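Local coordinates for protein MNMC2 (Aquifex aeolicus, PDB 3VYW) that binds S-adenosylmethionine and methylates the modified wobble uridine of tRNA, working without the oxidase domain to which this methyltransferase is usually fused, at residues A[8-13]-A[32-37]; A[47-52]-A[57-62]; A[130-135]-A[180-185]; A[243-248]-A[254-259]. All coordinates share one frame; numbering follows the deposited sequence.

Contact 1: A[8-13]-A[32-37]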
# COMPACT_ATOMS: atom_id res chain seq x y z
N LYS A 8 0.40 20.70 -15.64
CA LYS A 8 1.44 21.64 -15.94
C LYS A 8 1.31 22.92 -15.19
O LYS A 8 2.27 23.51 -14.83
CB LYS A 8 1.50 21.92 -17.40
CG LYS A 8 2.28 23.15 -17.68
CD LYS A 8 2.92 23.05 -19.02
CE LYS A 8 3.10 24.39 -19.63
NZ LYS A 8 3.55 24.19 -21.01
N ASN A 9 0.09 23.36 -15.03
CA ASN A 9 -0.19 24.52 -14.25
C ASN A 9 0.17 24.28 -12.83
O ASN A 9 0.69 25.12 -12.17
CB ASN A 9 -1.66 24.86 -14.33
CG ASN A 9 -2.03 25.60 -15.56
OD1 ASN A 9 -1.18 26.02 -16.32
ND2 ASN A 9 -3.29 25.77 -15.77
N TYR A 10 -0.16 23.11 -12.35
CA TYR A 10 0.06 22.75 -10.99
C TYR A 10 1.52 22.76 -10.71
O TYR A 10 1.95 23.23 -9.71
CB TYR A 10 -0.51 21.38 -10.76
CG TYR A 10 -0.49 20.93 -9.35
CD1 TYR A 10 -1.62 20.92 -8.62
CD2 TYR A 10 0.66 20.51 -8.78
CE1 TYR A 10 -1.60 20.50 -7.33
CE2 TYR A 10 0.68 20.11 -7.49
CZ TYR A 10 -0.46 20.12 -6.78
OH TYR A 10 -0.47 19.71 -5.50
N LEU A 11 2.29 22.19 -11.61
CA LEU A 11 3.70 22.16 -11.46
C LEU A 11 4.32 23.51 -11.49
O LEU A 11 5.16 23.82 -10.70
CB LEU A 11 4.32 21.36 -12.57
CG LEU A 11 5.81 21.49 -12.61
CD1 LEU A 11 6.40 20.74 -11.47
CD2 LEU A 11 6.36 21.01 -13.90
N GLU A 12 3.91 24.32 -12.44
CA GLU A 12 4.46 25.64 -12.55
C GLU A 12 4.10 26.37 -11.31
O GLU A 12 4.87 27.08 -10.75
CB GLU A 12 3.86 26.35 -13.73
CG GLU A 12 4.61 26.12 -15.02
CD GLU A 12 3.86 26.62 -16.21
OE1 GLU A 12 4.49 26.87 -17.24
OE2 GLU A 12 2.64 26.78 -16.12
N SER A 13 2.90 26.19 -10.86
CA SER A 13 2.47 26.87 -9.71
C SER A 13 3.26 26.48 -8.49
O SER A 13 3.62 27.32 -7.71
CB SER A 13 1.00 26.64 -9.53
OG SER A 13 0.63 26.74 -8.20
N ARG A 32 7.91 16.47 -18.11
CA ARG A 32 7.67 15.30 -18.88
C ARG A 32 7.41 14.09 -18.03
O ARG A 32 6.49 13.38 -18.27
CB ARG A 32 8.86 15.07 -19.74
CG ARG A 32 8.71 13.93 -20.69
CD ARG A 32 9.96 13.78 -21.50
NE ARG A 32 11.01 13.14 -20.74
CZ ARG A 32 12.27 13.49 -20.79
NH1 ARG A 32 12.65 14.48 -21.55
NH2 ARG A 32 13.15 12.85 -20.07
N GLU A 33 8.24 13.85 -17.04
CA GLU A 33 7.99 12.80 -16.09
C GLU A 33 6.75 12.99 -15.23
O GLU A 33 6.06 12.07 -14.94
CB GLU A 33 9.23 12.50 -15.26
CG GLU A 33 10.45 12.19 -16.08
CD GLU A 33 10.23 11.15 -17.15
OE1 GLU A 33 9.54 10.17 -16.92
OE2 GLU A 33 10.76 11.31 -18.24
N PHE A 34 6.48 14.21 -14.81
CA PHE A 34 5.32 14.46 -14.00
C PHE A 34 4.08 14.11 -14.78
O PHE A 34 3.19 13.53 -14.27
CB PHE A 34 5.31 15.92 -13.58
CG PHE A 34 4.25 16.28 -12.61
CD1 PHE A 34 4.03 15.54 -11.49
CD2 PHE A 34 3.49 17.41 -12.80
CE1 PHE A 34 3.07 15.89 -10.58
CE2 PHE A 34 2.54 17.77 -11.90
CZ PHE A 34 2.32 17.01 -10.79
N LEU A 35 4.05 14.48 -16.03
CA LEU A 35 2.93 14.15 -16.87
C LEU A 35 2.77 12.67 -17.05
O LEU A 35 1.70 12.16 -17.03
CB LEU A 35 3.12 14.79 -18.21
CG LEU A 35 3.00 16.28 -18.24
CD1 LEU A 35 3.08 16.79 -19.65
CD2 LEU A 35 1.72 16.73 -17.59
N ARG A 36 3.86 11.99 -17.29
CA ARG A 36 3.82 10.55 -17.36
C ARG A 36 3.49 9.76 -16.08
O ARG A 36 2.81 8.79 -16.15
CB ARG A 36 5.01 10.02 -18.13
CG ARG A 36 5.87 9.07 -17.39
CD ARG A 36 6.68 8.22 -18.30
NE ARG A 36 7.76 8.95 -18.88
CZ ARG A 36 8.19 8.75 -20.10
NH1 ARG A 36 7.64 7.84 -20.85
NH2 ARG A 36 9.16 9.46 -20.55
N PHE A 37 3.97 10.17 -14.93
CA PHE A 37 3.77 9.42 -13.70
C PHE A 37 2.59 9.76 -12.83
O PHE A 37 2.24 9.01 -12.01
CB PHE A 37 4.99 9.48 -12.83
CG PHE A 37 6.17 8.81 -13.41
CD1 PHE A 37 7.40 9.33 -13.24
CD2 PHE A 37 6.03 7.69 -14.13
CE1 PHE A 37 8.48 8.73 -13.79
CE2 PHE A 37 7.11 7.08 -14.68
CZ PHE A 37 8.33 7.60 -14.51
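L11 and F34, whose CA atoms lie 8.3 Å apart, carry most of this helix-to-helix meeting, an example of helix packing in which one aromatic ring reaches across to the partner helix. The F34 side chain leaves its helix with CG anti to the backbone N (chi1 -173°), which projects the ring toward the partner helix. The ring comes up aslant to L11, with CD2 of F34 4.0 Å from CB of L11, so the leucine is touched at its root and not at its methyl groups. The far end of the same ring reaches Y10, where CZ of F34 stands 4.4 Å from CD2 of Y10. The two rings meet aslant, and no hydrogen bond joins the segments.

Next to F34 in sequence, E33 forms salt bridges with two arginines of its own helix: OE2 of E33 takes NE of R32 at 3.1 Å, and OE1 takes NE of R36 at 2.9 Å, on its syn side.

Both segments belong to the N-terminal helices 3-18 and 24-37. Helix 292-303, near the C terminus, packs against the same junction, with L296 and I297 on F34 and L293 on Y10, while L11 also rests on F27 and L31.

Contact 2: A[47-52]-A[57-62]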
# COMPACT_ATOMS: atom_id res chain seq x y z
N GLU A 47 -14.99 1.77 -11.90
CA GLU A 47 -15.55 0.97 -12.96
C GLU A 47 -15.31 -0.46 -12.67
O GLU A 47 -14.25 -0.82 -12.23
CB GLU A 47 -14.81 1.26 -14.23
CG GLU A 47 -15.61 1.94 -15.29
CD GLU A 47 -14.72 2.51 -16.35
OE1 GLU A 47 -14.03 1.73 -17.03
OE2 GLU A 47 -14.71 3.74 -16.48
N ILE A 48 -16.30 -1.29 -12.91
CA ILE A 48 -16.18 -2.70 -12.65
C ILE A 48 -15.31 -3.43 -13.66
O ILE A 48 -15.38 -3.15 -14.82
CB ILE A 48 -17.57 -3.32 -12.54
CG1 ILE A 48 -17.75 -3.91 -11.17
CG2 ILE A 48 -17.74 -4.42 -13.55
CD1 ILE A 48 -17.13 -5.27 -11.03
N ALA A 49 -14.47 -4.35 -13.22
CA ALA A 49 -13.63 -5.07 -14.14
C ALA A 49 -13.37 -6.51 -13.80
O ALA A 49 -13.46 -6.90 -12.68
CB ALA A 49 -12.32 -4.35 -14.29
N ASP A 50 -13.03 -7.29 -14.80
CA ASP A 50 -12.68 -8.69 -14.66
C ASP A 50 -11.28 -8.90 -14.17
O ASP A 50 -10.41 -8.13 -14.41
CB ASP A 50 -12.76 -9.36 -16.00
CG ASP A 50 -14.10 -9.91 -16.28
OD1 ASP A 50 -15.05 -9.56 -15.58
OD2 ASP A 50 -14.22 -10.70 -17.22
N THR A 51 -11.06 -10.03 -13.55
CA THR A 51 -9.77 -10.43 -13.09
C THR A 51 -9.56 -11.83 -13.59
O THR A 51 -10.49 -12.54 -13.82
CB THR A 51 -9.70 -10.38 -11.57
OG1 THR A 51 -9.16 -9.14 -11.16
CG2 THR A 51 -8.88 -11.46 -11.04
N ALA A 52 -8.31 -12.22 -13.74
CA ALA A 52 -7.93 -13.49 -14.30
C ALA A 52 -8.38 -14.70 -13.53
O ALA A 52 -8.67 -15.71 -14.10
CB ALA A 52 -6.44 -13.52 -14.47
N THR A 57 -12.86 -6.83 -9.55
CA THR A 57 -12.15 -5.72 -8.98
C THR A 57 -12.79 -4.49 -9.59
O THR A 57 -13.60 -4.60 -10.46
CB THR A 57 -10.68 -5.79 -9.35
OG1 THR A 57 -9.94 -4.92 -8.53
CG2 THR A 57 -10.48 -5.39 -10.73
N LEU A 58 -12.40 -3.33 -9.13
CA LEU A 58 -12.85 -2.13 -9.75
C LEU A 58 -11.64 -1.40 -10.21
O LEU A 58 -10.58 -1.59 -9.69
CB LEU A 58 -13.57 -1.26 -8.75
CG LEU A 58 -14.70 -1.90 -7.99
CD1 LEU A 58 -15.14 -0.99 -6.88
CD2 LEU A 58 -15.84 -2.19 -8.92
N ILE A 59 -11.82 -0.54 -11.19
CA ILE A 59 -10.79 0.37 -11.58
C ILE A 59 -11.12 1.68 -10.95
O ILE A 59 -12.23 2.10 -11.01
CB ILE A 59 -10.78 0.63 -13.08
CG1 ILE A 59 -10.74 -0.66 -13.85
CG2 ILE A 59 -9.58 1.47 -13.44
CD1 ILE A 59 -9.40 -1.34 -13.84
N HIS A 60 -10.15 2.31 -10.33
CA HIS A 60 -10.35 3.62 -9.79
C HIS A 60 -9.90 4.64 -10.79
O HIS A 60 -8.76 4.66 -11.21
CB HIS A 60 -9.61 3.77 -8.48
CG HIS A 60 -10.09 4.89 -7.62
ND1 HIS A 60 -10.08 6.14 -8.02
CD2 HIS A 60 -10.58 4.91 -6.35
CE1 HIS A 60 -10.55 6.92 -7.07
NE2 HIS A 60 -10.86 6.17 -6.06
N LYS A 61 -10.84 5.46 -11.23
CA LYS A 61 -10.65 6.46 -12.26
C LYS A 61 -9.69 7.58 -11.94
O LYS A 61 -9.02 8.05 -12.80
CB LYS A 61 -12.00 7.02 -12.67
CG LYS A 61 -12.71 6.22 -13.72
CD LYS A 61 -14.19 6.14 -13.45
CE LYS A 61 -14.97 7.20 -14.20
NZ LYS A 61 -16.42 6.88 -14.19
N THR A 62 -9.67 8.03 -10.71
CA THR A 62 -8.69 8.97 -10.25
C THR A 62 -7.26 8.46 -10.26
O THR A 62 -6.37 9.12 -10.70
CB THR A 62 -9.04 9.42 -8.83
OG1 THR A 62 -10.36 9.87 -8.82
CG2 THR A 62 -8.21 10.53 -8.42
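I48 and L58 face each other as a non-hydrogen-bonded antiparallel pair, and their side chains are pressed close, CG1 of I48 lying 3.4 Å from CD2 of L58. The first torsion of I48 is unstaggered (chi1 -119°), and its CD1 lies 3.6 Å from O of T57. L58 takes a relaxed shape, CG opposite the carbonyl carbon (chi1 -53°), and its side chain also packs on L137.

The pairs that flank this one are hydrogen-bonded: E47 with I59 exchanges two bonds, the shorter from N of I59 to O of E47 at 2.7 Å, and A49 with T57 exchanges two more. This is the two-stranded pattern of a beta hairpin, here strands 46-50 and 56-60, which strand 65-66 extends to a small antiparallel sheet beside the cofactor site.

On the sheet face of E47, A49, T57 and I59, the methyl of A49 meets CG1 of I59 at 4.0 Å. T57 turns its OG1 anti to its own N, where H68 N bonds it, and this leaves CG2 between N and the carbonyl carbon, 4.0 Å from OG1 of T51. K61 bends twice along its chain and crosses E47 at about a right angle; its NZ stays 4.2 Å from OE2 of E47, an attraction of opposite charges that falls short of a salt bridge.

Contact 3: A[130-135]-A[180-185]. With SAM (S-adenosylmethionine), chain E.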
# COMPACT_ATOMS: atom_id res chain seq x y z
N ILE A 130 -7.00 -3.36 12.24
CA ILE A 130 -7.18 -1.95 12.05
C ILE A 130 -6.90 -1.58 10.62
O ILE A 130 -5.88 -1.87 10.09
CB ILE A 130 -6.23 -1.17 12.94
CG1 ILE A 130 -6.53 -1.48 14.38
CG2 ILE A 130 -6.35 0.31 12.66
CD1 ILE A 130 -5.71 -0.71 15.36
N SER A 131 -7.84 -0.91 10.00
CA SER A 131 -7.70 -0.54 8.62
C SER A 131 -7.90 0.92 8.38
O SER A 131 -8.41 1.59 9.20
CB SER A 131 -8.65 -1.33 7.78
OG SER A 131 -8.28 -1.16 6.46
N PHE A 132 -7.43 1.42 7.27
CA PHE A 132 -7.45 2.82 6.98
C PHE A 132 -8.13 2.97 5.67
O PHE A 132 -7.84 2.27 4.77
CB PHE A 132 -6.03 3.35 6.88
CG PHE A 132 -5.28 3.30 8.17
CD1 PHE A 132 -4.37 2.31 8.41
CD2 PHE A 132 -5.50 4.23 9.13
CE1 PHE A 132 -3.71 2.26 9.61
CE2 PHE A 132 -4.83 4.19 10.32
CZ PHE A 132 -3.94 3.20 10.56
N GLU A 133 -9.10 3.83 5.56
CA GLU A 133 -9.75 4.01 4.29
C GLU A 133 -10.29 5.40 4.19
O GLU A 133 -11.13 5.75 4.93
CB GLU A 133 -10.88 3.01 4.18
CG GLU A 133 -11.60 2.97 2.86
CD GLU A 133 -10.73 3.13 1.65
OE1 GLU A 133 -10.87 4.10 0.94
OE2 GLU A 133 -9.94 2.26 1.36
N LYS A 134 -9.75 6.19 3.29
CA LYS A 134 -10.28 7.50 2.99
C LYS A 134 -11.57 7.57 2.21
O LYS A 134 -12.28 8.53 2.33
CB LYS A 134 -9.24 8.44 2.44
CG LYS A 134 -9.01 8.43 0.95
CD LYS A 134 -7.79 9.24 0.66
CE LYS A 134 -7.81 9.85 -0.70
NZ LYS A 134 -6.97 11.05 -0.67
N GLU A 135 -11.84 6.58 1.39
CA GLU A 135 -13.01 6.53 0.55
C GLU A 135 -13.71 5.20 0.64
O GLU A 135 -13.64 4.43 -0.27
CB GLU A 135 -12.64 6.80 -0.89
CG GLU A 135 -13.78 6.73 -1.88
CD GLU A 135 -13.37 7.01 -3.31
OE1 GLU A 135 -14.18 6.83 -4.20
OE2 GLU A 135 -12.25 7.43 -3.57
N LYS A 180 -2.03 8.28 13.83
CA LYS A 180 -1.48 8.73 15.07
C LYS A 180 -2.31 8.24 16.23
O LYS A 180 -1.78 8.03 17.31
CB LYS A 180 -1.33 10.24 15.08
CG LYS A 180 -0.78 10.83 13.80
CD LYS A 180 0.58 11.44 13.96
CE LYS A 180 0.83 12.38 12.81
NZ LYS A 180 2.02 13.25 12.97
N GLU A 181 -3.59 8.04 16.00
CA GLU A 181 -4.46 7.50 17.02
C GLU A 181 -4.16 6.10 17.44
O GLU A 181 -4.58 5.69 18.49
CB GLU A 181 -5.90 7.56 16.60
CG GLU A 181 -6.37 8.92 16.21
CD GLU A 181 -7.68 8.86 15.50
OE1 GLU A 181 -8.05 9.83 14.85
OE2 GLU A 181 -8.32 7.82 15.59
N VAL A 182 -3.48 5.33 16.62
CA VAL A 182 -3.32 3.96 16.98
C VAL A 182 -2.13 3.82 17.88
O VAL A 182 -1.02 4.09 17.49
CB VAL A 182 -3.14 3.06 15.78
CG1 VAL A 182 -2.78 1.68 16.24
CG2 VAL A 182 -4.39 3.04 14.95
N GLU A 183 -2.41 3.39 19.09
CA GLU A 183 -1.45 3.26 20.14
C GLU A 183 -1.64 1.89 20.72
O GLU A 183 -2.69 1.32 20.62
CB GLU A 183 -1.68 4.34 21.18
CG GLU A 183 -1.06 5.68 20.81
CD GLU A 183 -1.91 6.87 21.19
OE1 GLU A 183 -2.82 6.73 22.02
OE2 GLU A 183 -1.66 7.97 20.67
N ASN A 184 -0.60 1.34 21.30
CA ASN A 184 -0.69 0.08 21.96
C ASN A 184 -1.04 -1.06 21.04
O ASN A 184 -1.62 -2.04 21.44
CB ASN A 184 -1.70 0.18 23.10
CG ASN A 184 -1.43 1.37 24.00
OD1 ASN A 184 -0.39 1.46 24.63
ND2 ASN A 184 -2.38 2.28 24.08
N PHE A 185 -0.68 -0.92 19.78
CA PHE A 185 -0.89 -1.97 18.82
C PHE A 185 0.43 -2.29 18.15
O PHE A 185 1.02 -1.44 17.53
CB PHE A 185 -1.88 -1.41 17.79
CG PHE A 185 -2.47 -2.43 16.87
CD1 PHE A 185 -3.46 -3.25 17.29
CD2 PHE A 185 -2.08 -2.49 15.57
CE1 PHE A 185 -4.02 -4.16 16.45
CE2 PHE A 185 -2.63 -3.40 14.72
CZ PHE A 185 -3.61 -4.24 15.16
N SAM E . -6.75 -3.45 -0.00
CA SAM E . -7.87 -3.36 -0.86
C SAM E . -8.37 -4.75 -0.96
O SAM E . -9.43 -5.04 -1.45
OXT SAM E . -7.70 -5.61 -0.47
CB SAM E . -7.36 -2.67 -2.11
CG SAM E . -7.28 -1.18 -1.79
SD SAM E . -6.72 -0.17 -2.97
CE SAM E . -5.35 -0.80 -3.58
C5' SAM E . -6.30 1.31 -2.35
C4' SAM E . -7.18 1.86 -1.22
O4' SAM E . -6.45 2.82 -0.48
C3' SAM E . -8.42 2.59 -1.69
O3' SAM E . -9.51 2.25 -0.86
C2' SAM E . -8.10 4.04 -1.46
O2' SAM E . -9.27 4.77 -1.21
C1' SAM E . -7.23 3.98 -0.25
N9 SAM E . -6.41 5.19 -0.01
C8 SAM E . -5.67 5.85 -0.87
N7 SAM E . -5.06 6.88 -0.31
C5 SAM E . -5.41 6.90 0.95
C6 SAM E . -5.12 7.73 2.11
N6 SAM E . -4.32 8.78 2.04
N1 SAM E . -5.68 7.41 3.24
C2 SAM E . -6.47 6.38 3.35
N3 SAM E . -6.77 5.61 2.35
C4 SAM E . -6.30 5.80 1.14
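Between I130 and V182 the two backbones come no nearer than 8.6 Å from CA to CA: the extended end of strand 126-133 runs past an irregular loop, and no hydrogen bond links them. Side chains alone bridge the distance. I130 is stretched out (chi2 -177°), which carries its CD1 over the ring of F185, 3.8 Å from the centroid and only 5° off the ring normal, a CH-pi contact at the middle of the face. The same methyl meets CG1 of V182 at 3.9 Å, the two aliphatic side chains arriving tip to tip. A little further along the strand, CZ of F132 lies 4.4 Å from CG2 of V182. An alanine in place of F185 takes away the ring, and the I130 methyl is likely to be left with a gap where the face had been.

The strand is the second of the Rossmann-like methyltransferase sheet, counted along the chain, and as in many class I enzymes an acidic residue at its C-terminal end receives the cofactor ribose. Here E133 plays that part: its OE1 accepts O2' of S-adenosylmethionine at 2.8 Å and also N of E135 at 2.7 Å, while G106 N bonds OE2. Two contacts thus fix one carboxylate oxygen. Next to it, the aliphatic chain of K134 passes over the adenine, CD standing 3.4 Å from C6 of the cofactor. Backbone N atoms of L107, Y109 and A175 and the carboxylate of D174 add further bonds to the cofactor.

Contact 4: A[243-248]-A[254-259]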
# COMPACT_ATOMS: atom_id res chain seq x y z
N GLY A 243 13.09 -7.92 1.41
CA GLY A 243 13.15 -9.11 0.62
C GLY A 243 12.05 -9.17 -0.39
O GLY A 243 11.22 -8.32 -0.44
N SER A 244 12.04 -10.22 -1.16
CA SER A 244 11.10 -10.37 -2.23
C SER A 244 10.20 -11.59 -2.21
O SER A 244 10.59 -12.66 -1.86
CB SER A 244 11.82 -10.31 -3.55
OG SER A 244 12.11 -8.99 -3.89
N SER A 245 9.00 -11.40 -2.68
CA SER A 245 8.07 -12.48 -2.93
C SER A 245 7.75 -12.57 -4.41
O SER A 245 7.62 -11.57 -5.05
CB SER A 245 6.79 -12.25 -2.16
OG SER A 245 6.33 -10.94 -2.29
N ARG A 246 7.57 -13.74 -4.96
CA ARG A 246 7.15 -13.82 -6.35
C ARG A 246 5.99 -14.75 -6.75
O ARG A 246 5.83 -15.84 -6.22
CB ARG A 246 8.34 -14.16 -7.21
CG ARG A 246 8.85 -15.56 -6.98
CD ARG A 246 8.99 -15.86 -5.51
NE ARG A 246 7.69 -16.02 -4.91
CZ ARG A 246 7.44 -15.83 -3.62
NH1 ARG A 246 8.42 -15.52 -2.78
NH2 ARG A 246 6.21 -15.98 -3.18
N GLU A 247 5.09 -14.11 -7.66
CA GLU A 247 4.45 -15.20 -8.55
C GLU A 247 4.37 -14.63 -9.96
O GLU A 247 3.29 -14.48 -10.49
CB GLU A 247 3.10 -15.58 -7.91
CG GLU A 247 1.85 -15.26 -8.70
CD GLU A 247 1.19 -13.97 -8.24
OE1 GLU A 247 1.70 -12.90 -8.57
OE2 GLU A 247 0.15 -13.99 -7.56
N ILE A 248 5.53 -14.36 -10.57
CA ILE A 248 5.59 -13.99 -11.98
C ILE A 248 4.50 -14.68 -12.78
O ILE A 248 3.91 -14.08 -13.68
CB ILE A 248 6.96 -14.33 -12.58
CG1 ILE A 248 7.90 -14.86 -11.48
CG2 ILE A 248 7.51 -13.14 -13.37
CD1 ILE A 248 9.20 -14.10 -11.33
N GLY A 254 6.98 -8.95 -5.22
CA GLY A 254 6.56 -8.10 -4.15
C GLY A 254 7.63 -7.85 -3.14
O GLY A 254 8.72 -8.24 -3.31
N THR A 255 7.29 -7.17 -2.08
CA THR A 255 8.25 -6.87 -1.08
C THR A 255 7.83 -7.41 0.24
O THR A 255 6.71 -7.35 0.60
CB THR A 255 8.54 -5.38 -1.01
OG1 THR A 255 9.22 -5.01 -2.18
CG2 THR A 255 9.47 -5.10 0.07
N VAL A 256 8.79 -7.98 0.94
CA VAL A 256 8.57 -8.49 2.27
C VAL A 256 9.57 -7.86 3.19
O VAL A 256 10.72 -7.82 2.90
CB VAL A 256 8.76 -9.98 2.32
CG1 VAL A 256 8.10 -10.55 3.53
CG2 VAL A 256 8.20 -10.63 1.08
N ALA A 257 9.10 -7.31 4.29
CA ALA A 257 9.96 -6.63 5.21
C ALA A 257 9.76 -7.05 6.64
O ALA A 257 8.70 -7.39 7.05
CB ALA A 257 9.78 -5.14 5.07
N SER A 258 10.82 -7.07 7.41
CA SER A 258 10.71 -7.23 8.82
C SER A 258 11.85 -6.54 9.48
O SER A 258 12.91 -6.49 8.96
CB SER A 258 10.71 -8.70 9.17
OG SER A 258 10.72 -8.85 10.55
N LEU A 259 11.62 -5.96 10.64
CA LEU A 259 12.71 -5.44 11.41
C LEU A 259 13.63 -6.52 11.89
O LEU A 259 14.80 -6.40 11.81
CB LEU A 259 12.15 -4.72 12.60
CG LEU A 259 11.35 -3.52 12.25
CD1 LEU A 259 10.63 -3.04 13.47
CD2 LEU A 259 12.29 -2.46 11.76
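G243 opens the pairing with V256, giving its N to O of V256 at 2.8 Å, nearly along the C=O axis. The return bond, from N of V256 to O of G243, is equally long, but its donor stands well above the carbonyl plane.

S244 follows as a non-hydrogen-bonded partner of T255. Its CA approaches O of G254 to 3.4 Å in a CA-H...O contact, while its hydroxyl is taken by E270; the T255 hydroxyl on the same face bonds O of S226. The two strands, 241-246 and 253-258, form the beta hairpin that ends the large sheet, with the antiparallel 253-258 set between 220-224 and the outermost 241-246, as in the 3-2-1-4-5-7-6 strand order of class I methyltransferases.

At S245 the backbone pairs again. N of G254 reaches O of S245 at 2.7 Å in the carbonyl plane, whereas N of S245 meets O of G254 at a longer 3.2 Å, 65° out of the carbonyl plane of G254. The S245 hydroxyl sits between N and the carbonyl carbon (chi1 47°), which lays OG against CA of G254 at 3.4 Å, a position at which the glycine has no side chain to meet it. CG2 of V256 comes alongside, 3.9 Å from CB of S245. Beyond S245 the pairing of the two segments ends.

Overall arrangement
The four contacts follow one another along the chain without nesting or crossing. Contact 1 closes the first loop, joining the two N-terminal helices at one end of the molecule. The chain then passes from helix 24-37 to the hairpin of contact 2, whose short turn makes it a local closure. Contact 3 spans much more sequence, bringing strand 126-133 against the loop that precedes strand 187-192, and contact 4 is again a local hairpin, at the far edge of the same large sheet. Contacts 2 and 3 alone touch, through a probable hydrogen bond between NE2 of H60 and OE2 of E135 (3.1 Å), which ties the small sheet to the rim of the cofactor pocket.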